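Local coordinates for citrate lyase subunit beta-like protein (Mycobacterium tuberculosis H37Rv, PDB 6ARB), which is a magnesium-dependent, homotrimeric lyase of the HpcH/HpaI aldolase family that may play a role in fatty acid biosynthesis, at residues T95-K100 / I116-T121; M140-E145 / A185-H190; D146-L151 / R164-H169. All coordinates share one frame; numbering follows the deposited sequence.

Contact 1: T95-K100 / I116-T121; sequences TVMLPK and IALVET. With MG (magnesium ion), chain D; PYR (pyruvic acid), chain E.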
loop_
_atom_site.group_PDB
_atom_site.type_symbol
_atom_site.label_atom_id
_atom_site.label_comp_id
_atom_site.label_asym_id
_atom_site.label_seq_id
_atom_site.Cartn_x
_atom_site.Cartn_y
_atom_site.Cartn_z
ATOM N N THR A 95 1.113 -29.804 -8.935
ATOM C CA THR A 95 1.165 -28.400 -8.534
ATOM C C THR A 95 2.623 -27.946 -8.442
ATOM O O THR A 95 3.466 -28.641 -7.861
ATOM C CB THR A 95 0.435 -28.160 -7.187
ATOM O OG1 THR A 95 -0.911 -28.638 -7.288
ATOM C CG2 THR A 95 0.400 -26.674 -6.852
ATOM N N VAL A 96 2.915 -26.799 -9.049
ATOM C CA VAL A 96 4.239 -26.192 -8.980
ATOM C C VAL A 96 4.179 -24.782 -8.420
ATOM O O VAL A 96 3.165 -24.079 -8.544
ATOM C CB VAL A 96 4.926 -26.108 -10.363
ATOM C CG1 VAL A 96 5.330 -27.503 -10.867
ATOM C CG2 VAL A 96 4.040 -25.374 -11.360
ATOM N N MET A 97 5.289 -24.356 -7.827
ATOM C CA MET A 97 5.431 -22.979 -7.382
ATOM C C MET A 97 6.398 -22.271 -8.309
ATOM O O MET A 97 7.501 -22.763 -8.557
ATOM C CB MET A 97 5.954 -22.924 -5.944
ATOM C CG MET A 97 6.198 -21.493 -5.467
ATOM S SD MET A 97 6.739 -21.432 -3.749
ATOM C CE MET A 97 5.222 -21.877 -2.915
ATOM N N LEU A 98 5.972 -21.126 -8.833
ATOM C CA LEU A 98 6.734 -20.379 -9.822
ATOM C C LEU A 98 7.399 -19.188 -9.148
ATOM O O LEU A 98 6.721 -18.244 -8.741
ATOM C CB LEU A 98 5.806 -19.882 -10.939
ATOM C CG LEU A 98 6.426 -18.885 -11.911
ATOM C CD1 LEU A 98 7.561 -19.537 -12.682
ATOM C CD2 LEU A 98 5.359 -18.335 -12.864
ATOM N N PRO A 99 8.730 -19.225 -9.025
ATOM C CA PRO A 99 9.411 -18.090 -8.404
ATOM C C PRO A 99 9.537 -16.926 -9.381
ATOM O O PRO A 99 9.472 -17.124 -10.610
ATOM C CB PRO A 99 10.783 -18.668 -8.061
ATOM C CG PRO A 99 11.024 -19.640 -9.142
ATOM C CD PRO A 99 9.686 -20.224 -9.532
ATOM N N LYS A 100 9.692 -15.725 -8.826
ATOM C CA LYS A 100 9.823 -14.504 -9.616
ATOM C C LYS A 100 8.682 -14.381 -10.619
ATOM O O LYS A 100 8.887 -13.951 -11.757
ATOM C CB LYS A 100 11.176 -14.470 -10.340
ATOM C CG LYS A 100 12.388 -14.287 -9.415
ATOM C CD LYS A 100 13.272 -15.513 -9.434
ATOM C CE LYS A 100 14.584 -15.266 -8.715
ATOM N NZ LYS A 100 14.657 -15.982 -7.407
ATOM N N ILE A 116 1.199 -22.155 -7.976
ATOM C CA ILE A 116 1.290 -21.157 -6.926
ATOM C C ILE A 116 2.338 -20.139 -7.362
ATOM O O ILE A 116 3.520 -20.469 -7.520
ATOM C CB ILE A 116 1.656 -21.769 -5.555
ATOM C CG1 ILE A 116 0.599 -22.802 -5.166
ATOM C CG2 ILE A 116 1.735 -20.664 -4.488
ATOM C CD1 ILE A 116 0.900 -23.549 -3.893
ATOM N N ALA A 117 1.892 -18.907 -7.574
ATOM C CA ALA A 117 2.774 -17.865 -8.063
ATOM C C ALA A 117 3.449 -17.174 -6.889
ATOM O O ALA A 117 2.781 -16.587 -6.030
ATOM C CB ALA A 117 1.993 -16.860 -8.889
ATOM N N LEU A 118 4.775 -17.258 -6.864
ATOM C CA LEU A 118 5.580 -16.578 -5.863
ATOM C C LEU A 118 6.020 -15.206 -6.379
ATOM O O LEU A 118 6.932 -15.100 -7.197
ATOM C CB LEU A 118 6.802 -17.443 -5.524
ATOM C CG LEU A 118 7.902 -16.831 -4.645
ATOM C CD1 LEU A 118 7.317 -16.225 -3.366
ATOM C CD2 LEU A 118 8.955 -17.899 -4.335
ATOM N N VAL A 119 5.350 -14.156 -5.916
ATOM C CA VAL A 119 5.676 -12.807 -6.346
ATOM C C VAL A 119 6.757 -12.248 -5.450
ATOM O O VAL A 119 6.555 -12.112 -4.242
ATOM C CB VAL A 119 4.434 -11.891 -6.294
ATOM C CG1 VAL A 119 4.830 -10.462 -6.578
ATOM C CG2 VAL A 119 3.373 -12.385 -7.288
ATOM N N GLU A 120 7.901 -11.919 -6.035
ATOM C CA GLU A 120 9.056 -11.527 -5.231
ATOM C C GLU A 120 9.944 -10.532 -5.959
ATOM O O GLU A 120 11.152 -10.476 -5.723
ATOM C CB GLU A 120 9.863 -12.767 -4.844
ATOM C CG GLU A 120 10.201 -13.700 -6.015
ATOM C CD GLU A 120 10.827 -14.974 -5.535
ATOM O OE1 GLU A 120 11.239 -14.999 -4.349
ATOM O OE2 GLU A 120 10.917 -15.936 -6.322
ATOM N N THR A 121 9.329 -9.762 -6.850
ATOM C CA THR A 121 9.997 -8.691 -7.581
ATOM C C THR A 121 9.021 -7.532 -7.766
ATOM O O THR A 121 7.791 -7.703 -7.624
ATOM C CB THR A 121 10.468 -9.160 -8.986
ATOM O OG1 THR A 121 9.329 -9.424 -9.808
ATOM C CG2 THR A 121 11.326 -10.415 -8.885
HETATM MG MG MG D . 13.070 -16.059 -3.592
HETATM C C PYR E . 12.179 -15.057 -1.001
HETATM O O PYR E . 11.874 -14.302 0.027
HETATM O OXT PYR E . 13.037 -14.587 -1.867
HETATM C CA PYR E . 11.592 -16.326 -1.158
HETATM O O3 PYR E . 12.088 -17.233 -1.970
HETATM C CB PYR E . 10.359 -16.674 -0.382
HETATM O O HOH W 1 15.100 -17.236 -3.222
HETATM O O HOH W 2 12.985 -17.488 -5.348
#
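Met97 and Ile116 pair in parallel register on neighbouring strands of the closed eight-stranded TIM barrel, where strand 95-98, helix 104-108 and strand 114-119 form one beta-alpha-beta unit. The tight part is the ladder. Ile116 N donates to Val96 O at 2.8 Å, Ile116 O accepts Leu98 N, and Leu118 N closes the series on Leu98 O; the two short strand segments run 13° from parallel. On the face bearing Met97, Ile116 and Leu118, the thioether chain runs extended from the backbone (chi1 177°, chi2 177°) and turns only at its last bond, bringing Met97 CE to 4.0 Å from Ile116 CG2, while Met97 CG leans on Leu118 CB. Arg72 and Met141 of the flanking strands touch this same layer. Past the strand ends the hydrocarbon packing gives way to polar atoms, ion and water. Here Lys100 is partly exposed and its long chain slants across the carboxylate of Glu120, with NZ 3.9 Å from Glu120 OE2, a long salt bridge; NZ is held more firmly by Glu44 and Asp146. Lys100 N, by contrast, takes the anti lone pair of Glu120 OE2 at 2.8 Å, and Pro99 CB presses against the same oxygen. That grip helps fix the rotation of the carboxylate, whose other oxygen faces the metal site. Water 1, water 2 and two oxygens of pyruvate are also ligands of the magnesium ion, which Glu120 OE1 binds at 2.2 Å.

Contact 2: M140-E145 / A185-H190; sequences MMWGAE and ALDAVH. With PYR (pyruvic acid), chain E.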
loop_
_atom_site.group_PDB
_atom_site.type_symbol
_atom_site.label_atom_id
_atom_site.label_comp_id
_atom_site.label_asym_id
_atom_site.label_seq_id
_atom_site.Cartn_x
_atom_site.Cartn_y
_atom_site.Cartn_z
ATOM N N MET A 140 -1.133 -17.630 -4.344
ATOM C CA MET A 140 -0.133 -16.560 -4.474
ATOM C C MET A 140 0.651 -16.505 -3.189
ATOM O O MET A 140 0.064 -16.557 -2.111
ATOM C CB MET A 140 -0.798 -15.195 -4.642
ATOM C CG MET A 140 -1.858 -15.166 -5.692
ATOM S SD MET A 140 -1.098 -14.692 -7.235
ATOM C CE MET A 140 -0.614 -13.004 -6.829
ATOM N N MET A 141 1.969 -16.398 -3.323
ATOM C CA MET A 141 2.860 -16.229 -2.190
ATOM C C MET A 141 3.676 -14.979 -2.468
ATOM O O MET A 141 3.795 -14.550 -3.616
ATOM C CB MET A 141 3.773 -17.445 -2.065
ATOM C CG MET A 141 4.723 -17.392 -0.868
ATOM S SD MET A 141 5.696 -18.906 -0.765
ATOM C CE MET A 141 6.759 -18.506 0.631
ATOM N N TRP A 142 4.214 -14.369 -1.424
ATOM C CA TRP A 142 5.143 -13.271 -1.623
ATOM C C TRP A 142 6.490 -13.596 -0.953
ATOM O O TRP A 142 6.564 -14.401 -0.008
ATOM C CB TRP A 142 4.554 -11.970 -1.096
ATOM C CG TRP A 142 4.559 -11.869 0.401
ATOM C CD1 TRP A 142 3.754 -12.534 1.279
ATOM C CD2 TRP A 142 5.426 -11.048 1.191
ATOM N NE1 TRP A 142 4.063 -12.173 2.573
ATOM C CE2 TRP A 142 5.089 -11.263 2.544
ATOM C CE3 TRP A 142 6.455 -10.149 0.886
ATOM C CZ2 TRP A 142 5.748 -10.611 3.589
ATOM C CZ3 TRP A 142 7.103 -9.500 1.930
ATOM C CH2 TRP A 142 6.745 -9.735 3.257
ATOM N N GLY A 143 7.557 -13.004 -1.478
ATOM C CA GLY A 143 8.901 -13.290 -1.002
ATOM C C GLY A 143 9.631 -11.992 -0.727
ATOM O O GLY A 143 9.871 -11.205 -1.641
ATOM N N ALA A 144 9.983 -11.770 0.536
ATOM C CA ALA A 144 10.536 -10.485 0.959
ATOM C C ALA A 144 12.000 -10.319 0.551
ATOM O O ALA A 144 12.454 -9.211 0.270
ATOM C CB ALA A 144 10.395 -10.330 2.468
ATOM N N GLU A 145 12.740 -11.423 0.521
ATOM C CA GLU A 145 14.182 -11.335 0.320
ATOM C C GLU A 145 14.585 -11.095 -1.132
ATOM O O GLU A 145 15.410 -10.222 -1.407
ATOM C CB GLU A 145 14.893 -12.544 0.914
ATOM C CG GLU A 145 14.454 -12.831 2.348
ATOM C CD GLU A 145 14.626 -11.623 3.257
ATOM O OE1 GLU A 145 15.637 -10.902 3.095
ATOM O OE2 GLU A 145 13.755 -11.386 4.133
ATOM N N ALA A 185 -3.776 -17.745 -0.285
ATOM C CA ALA A 185 -2.796 -16.716 0.019
ATOM C C ALA A 185 -1.790 -17.320 0.984
ATOM O O ALA A 185 -2.171 -17.829 2.041
ATOM C CB ALA A 185 -3.483 -15.514 0.648
ATOM N N LEU A 186 -0.512 -17.278 0.618
ATOM C CA LEU A 186 0.549 -17.846 1.447
ATOM C C LEU A 186 1.467 -16.747 1.960
ATOM O O LEU A 186 1.965 -15.943 1.176
ATOM C CB LEU A 186 1.368 -18.877 0.647
ATOM C CG LEU A 186 0.745 -20.218 0.269
ATOM C CD1 LEU A 186 -0.312 -20.033 -0.798
ATOM C CD2 LEU A 186 1.834 -21.155 -0.236
ATOM N N ASP A 187 1.682 -16.703 3.278
ATOM C CA ASP A 187 2.544 -15.693 3.895
ATOM C C ASP A 187 4.017 -16.115 3.846
ATOM O O ASP A 187 4.331 -17.314 3.793
ATOM C CB ASP A 187 2.110 -15.418 5.348
ATOM C CG ASP A 187 2.541 -14.040 5.844
ATOM O OD1 ASP A 187 2.883 -13.164 5.017
ATOM O OD2 ASP A 187 2.521 -13.826 7.073
ATOM N N ALA A 188 4.899 -15.118 3.870
ATOM C CA ALA A 188 6.354 -15.284 3.690
ATOM C C ALA A 188 7.103 -16.053 4.782
ATOM O O ALA A 188 6.686 -16.093 5.942
ATOM C CB ALA A 188 7.014 -13.918 3.503
ATOM N N VAL A 189 8.249 -16.614 4.402
ATOM C CA VAL A 189 9.042 -17.433 5.324
ATOM C C VAL A 189 9.650 -16.600 6.457
ATOM O O VAL A 189 9.889 -15.401 6.296
ATOM C CB VAL A 189 10.170 -18.184 4.584
ATOM C CG1 VAL A 189 9.587 -19.139 3.527
ATOM C CG2 VAL A 189 11.139 -17.197 3.947
ATOM N N HIS A 190 9.878 -17.235 7.608
ATOM C CA HIS A 190 10.546 -16.572 8.731
ATOM C C HIS A 190 11.948 -17.161 8.790
ATOM O O HIS A 190 12.129 -18.321 9.168
ATOM C CB HIS A 190 9.786 -16.819 10.040
ATOM C CG HIS A 190 10.154 -15.886 11.158
ATOM N ND1 HIS A 190 9.583 -14.636 11.305
ATOM C CD2 HIS A 190 11.006 -16.035 12.203
ATOM C CE1 HIS A 190 10.086 -14.050 12.379
ATOM N NE2 HIS A 190 10.952 -14.877 12.942
HETATM C C PYR E . 12.179 -15.057 -1.001
HETATM O O PYR E . 11.874 -14.302 0.027
HETATM O OXT PYR E . 13.037 -14.587 -1.867
HETATM C CA PYR E . 11.592 -16.326 -1.158
HETATM O O3 PYR E . 12.088 -17.233 -1.970
HETATM C CB PYR E . 10.359 -16.674 -0.382
HETATM O O HOH W 3 11.470 -13.133 4.573
#
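Ala185 and Met140 start the pairing as parallel bridge partners, with Ala185 CA leaning toward Met140 O. At Leu186 the backbone N donates to Met140 O at 2.9 Å. Leu186 CB then meets Met141 CB at 3.9 Å, the two side chains crossing at about a right angle. Leu186 O lies near the rim of the Trp142 ring and has no hydrogen-bonding partner in the model, although it is buried. Asp187 runs alongside Trp142: its OD1 receives the indole NE1 at 2.9 Å in an almost straight bond (176°), the oxygen lying in the ring plane, with the carboxylate turned 30° from the ring. Arg171 holds the same oxygen in a salt bridge, so OD1 is gripped by two groups, and the bond from NE1 probably helps fix the turn of the indole. Ala188 sets its CB over one face of the indole, 3.4 Å from Trp142 CE2, a CH-pi contact displaced toward the rim; Tyr163 meets Trp142 edge-to-face. Val189 closes the row, its CG1 4.1 Å from Met141 CE at the end of a fully extended methionine chain. Beyond Gly143, the N-cap of helix 144-151, Glu145 N donates to the pyruvate carboxylate atom O at 3.0 Å. A ligand carboxylate is thus bound at a helix N-terminus on the C-terminal rim of a TIM barrel, the usual place for its active site.

Contact 3: D146-L151 / R164-H169; sequences DLIATL and RDVARH. With MG (magnesium ion), chain D; PYR (pyruvic acid), chain E; PO4 (phosphate ion), chain G.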
loop_
_atom_site.group_PDB
_atom_site.type_symbol
_atom_site.label_atom_id
_atom_site.label_comp_id
_atom_site.label_asym_id
_atom_site.label_seq_id
_atom_site.Cartn_x
_atom_site.Cartn_y
_atom_site.Cartn_z
ATOM N N ASP A 146 14.009 -11.853 -2.060
ATOM C CA ASP A 146 14.195 -11.555 -3.477
ATOM C C ASP A 146 13.624 -10.180 -3.831
ATOM O O ASP A 146 14.178 -9.473 -4.673
ATOM C CB ASP A 146 13.575 -12.651 -4.359
ATOM C CG ASP A 146 14.613 -13.620 -4.888
ATOM O OD1 ASP A 146 15.690 -13.187 -5.348
ATOM O OD2 ASP A 146 14.369 -14.830 -4.835
ATOM N N LEU A 147 12.532 -9.786 -3.172
ATOM C CA LEU A 147 12.002 -8.447 -3.371
ATOM C C LEU A 147 13.084 -7.399 -3.117
ATOM O O LEU A 147 13.386 -6.566 -3.979
ATOM C CB LEU A 147 10.796 -8.180 -2.459
ATOM C CG LEU A 147 10.227 -6.752 -2.539
ATOM C CD1 LEU A 147 9.782 -6.388 -3.950
ATOM C CD2 LEU A 147 9.092 -6.553 -1.537
ATOM N N ILE A 148 13.670 -7.423 -1.933
ATOM C CA ILE A 148 14.700 -6.436 -1.609
ATOM C C ILE A 148 15.938 -6.614 -2.496
ATOM O O ILE A 148 16.573 -5.645 -2.942
ATOM C CB ILE A 148 15.112 -6.560 -0.137
ATOM C CG1 ILE A 148 13.945 -6.131 0.765
ATOM C CG2 ILE A 148 16.370 -5.766 0.124
ATOM C CD1 ILE A 148 13.653 -4.633 0.759
ATOM N N ALA A 149 16.278 -7.868 -2.744
ATOM C CA ALA A 149 17.418 -8.180 -3.587
ATOM C C ALA A 149 17.247 -7.547 -4.972
ATOM O O ALA A 149 18.154 -6.872 -5.468
ATOM C CB ALA A 149 17.601 -9.688 -3.686
ATOM N N THR A 150 16.085 -7.747 -5.591
ATOM C CA THR A 150 15.881 -7.231 -6.940
ATOM C C THR A 150 15.689 -5.710 -6.990
ATOM O O THR A 150 16.001 -5.092 -8.005
ATOM C CB THR A 150 14.780 -8.006 -7.718
ATOM O OG1 THR A 150 13.512 -7.854 -7.069
ATOM C CG2 THR A 150 15.140 -9.484 -7.786
ATOM N N LEU A 151 15.223 -5.110 -5.888
ATOM C CA LEU A 151 15.113 -3.648 -5.790
ATOM C C LEU A 151 16.467 -2.964 -5.639
ATOM O O LEU A 151 16.568 -1.746 -5.829
ATOM C CB LEU A 151 14.216 -3.232 -4.631
ATOM C CG LEU A 151 12.714 -3.502 -4.640
ATOM C CD1 LEU A 151 12.156 -3.267 -3.253
ATOM C CD2 LEU A 151 12.027 -2.608 -5.670
ATOM N N ARG A 164 10.293 -3.724 6.531
ATOM C CA ARG A 164 10.221 -2.373 6.008
ATOM C C ARG A 164 8.942 -2.203 5.184
ATOM O O ARG A 164 8.291 -3.196 4.789
ATOM C CB ARG A 164 11.478 -2.038 5.204
ATOM C CG ARG A 164 12.772 -2.218 6.038
ATOM C CD ARG A 164 14.003 -1.845 5.249
ATOM N NE ARG A 164 15.247 -2.128 5.974
ATOM C CZ ARG A 164 15.811 -1.316 6.862
ATOM N NH1 ARG A 164 15.238 -0.166 7.180
ATOM N NH2 ARG A 164 16.954 -1.665 7.444
ATOM N N ASP A 165 8.595 -0.942 4.943
ATOM C CA ASP A 165 7.304 -0.580 4.359
ATOM C C ASP A 165 7.040 -1.272 3.034
ATOM O O ASP A 165 5.947 -1.778 2.825
ATOM C CB ASP A 165 7.192 0.937 4.199
ATOM C CG ASP A 165 6.761 1.644 5.491
ATOM O OD1 ASP A 165 6.657 0.975 6.554
ATOM O OD2 ASP A 165 6.523 2.874 5.432
ATOM N N VAL A 166 8.022 -1.290 2.144
ATOM C CA VAL A 166 7.791 -1.860 0.813
ATOM C C VAL A 166 7.433 -3.352 0.859
ATOM O O VAL A 166 6.646 -3.853 0.046
ATOM C CB VAL A 166 8.961 -1.595 -0.160
ATOM C CG1 VAL A 166 10.186 -2.400 0.240
ATOM C CG2 VAL A 166 8.540 -1.934 -1.581
ATOM N N ALA A 167 8.002 -4.070 1.817
ATOM C CA ALA A 167 7.628 -5.462 2.019
ATOM C C ALA A 167 6.214 -5.597 2.598
ATOM O O ALA A 167 5.444 -6.473 2.181
ATOM C CB ALA A 167 8.665 -6.171 2.934
ATOM N N ARG A 168 5.858 -4.732 3.546
ATOM C CA ARG A 168 4.497 -4.770 4.090
ATOM C C ARG A 168 3.497 -4.419 3.010
ATOM O O ARG A 168 2.421 -4.979 2.947
ATOM C CB ARG A 168 4.337 -3.830 5.287
ATOM C CG ARG A 168 5.248 -4.173 6.457
ATOM C CD ARG A 168 5.339 -3.019 7.427
ATOM N NE ARG A 168 4.105 -2.794 8.187
ATOM C CZ ARG A 168 4.016 -1.936 9.204
ATOM N NH1 ARG A 168 5.091 -1.246 9.571
ATOM N NH2 ARG A 168 2.869 -1.764 9.861
ATOM N N HIS A 169 3.865 -3.468 2.161
ATOM C CA HIS A 169 3.049 -3.086 1.019
ATOM C C HIS A 169 2.803 -4.283 0.081
ATOM O O HIS A 169 1.668 -4.566 -0.311
ATOM C CB HIS A 169 3.758 -1.944 0.273
ATOM C CG HIS A 169 2.949 -1.332 -0.822
ATOM N ND1 HIS A 169 2.162 -0.216 -0.632
ATOM C CD2 HIS A 169 2.817 -1.668 -2.127
ATOM C CE1 HIS A 169 1.570 0.098 -1.769
ATOM N NE2 HIS A 169 1.962 -0.758 -2.695
HETATM MG MG MG D . 13.070 -16.059 -3.592
HETATM C C PYR E . 12.179 -15.057 -1.001
HETATM O O PYR E . 11.874 -14.302 0.027
HETATM O OXT PYR E . 13.037 -14.587 -1.867
HETATM C CA PYR E . 11.592 -16.326 -1.158
HETATM O O3 PYR E . 12.088 -17.233 -1.970
HETATM C CB PYR E . 10.359 -16.674 -0.382
HETATM P P PO4 G . 3.712 1.267 12.134
HETATM O O1 PO4 G . 4.178 1.432 13.557
HETATM O O2 PO4 G . 2.803 0.064 12.032
HETATM O O3 PO4 G . 4.931 1.113 11.276
HETATM O O4 PO4 G . 3.004 2.514 11.689
HETATM O O HOH W 1 15.100 -17.236 -3.222
HETATM O O HOH W 2 12.985 -17.488 -5.348
#
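Asp146 OD2 is gripped by the magnesium ion at 2.2 Å and by Lys100 NZ, while the backbone N of Asp146 donates to pyruvate OXT at 2.9 Å. The first turn of helix 144-151 thus holds both metal and ligand. Farther along, the helix offers only hydrocarbon to segment 164-169. Val166 makes most of the contact from its side: its CG1 meets Leu151 CD1 at 4.1 Å, tip to tip, and Ile148 CD1 at 4.2 Å, crossing obliquely. With chi1 at 70°, Val166 CG1 lies between its own N and carbonyl carbon, the branch that reaches both partners. Leu147 CD2 slides beside the backbone instead, 4.0 Å from Ala167 CA. No hydrogen bond joins the segments; the axes of the two short helical segments come no closer than 10.7 Å and cross at 124°, so the contact is thin. Facing elsewhere, Arg168 lays its guanidinium edge on a phosphate probably from the crystallisation liquor, NH2 to O2 at 2.8 Å; Arg168 of both other subunits binds that ion too. Helix 165-180, which precedes barrel strand 184-187, has helix 144-151 packed on its N-terminal end, where Asp165, Arg168 and His169 also meet residues of the other subunits.

How the contacts relate
Contacts 1 and 2 take in the fourth to seventh barrel strands; contact 3 joins two helices between the sixth and the seventh. Contacts 1 and 2 lie with centres about 10 Å apart and share a seam: Ala117 O to Met141 N and Val119 N to Met141 O, both 2.8 Å, are probable hydrogen bonds joining strands 114-119 and 137-142. Contact 3 is nested within the chain loop closed by contact 2, and Trp142 CZ3 packs 3.5 Å from Ala167 O. The metal site ties contacts 1 and 3, although their centres are about 16 Å apart: Glu120 and Asp146 both bind magnesium, and Lys100 NZ reaches Asp146 OD2 at 2.8 Å. Pyruvate touches all three, with Arg72 adding a further hydrogen bond.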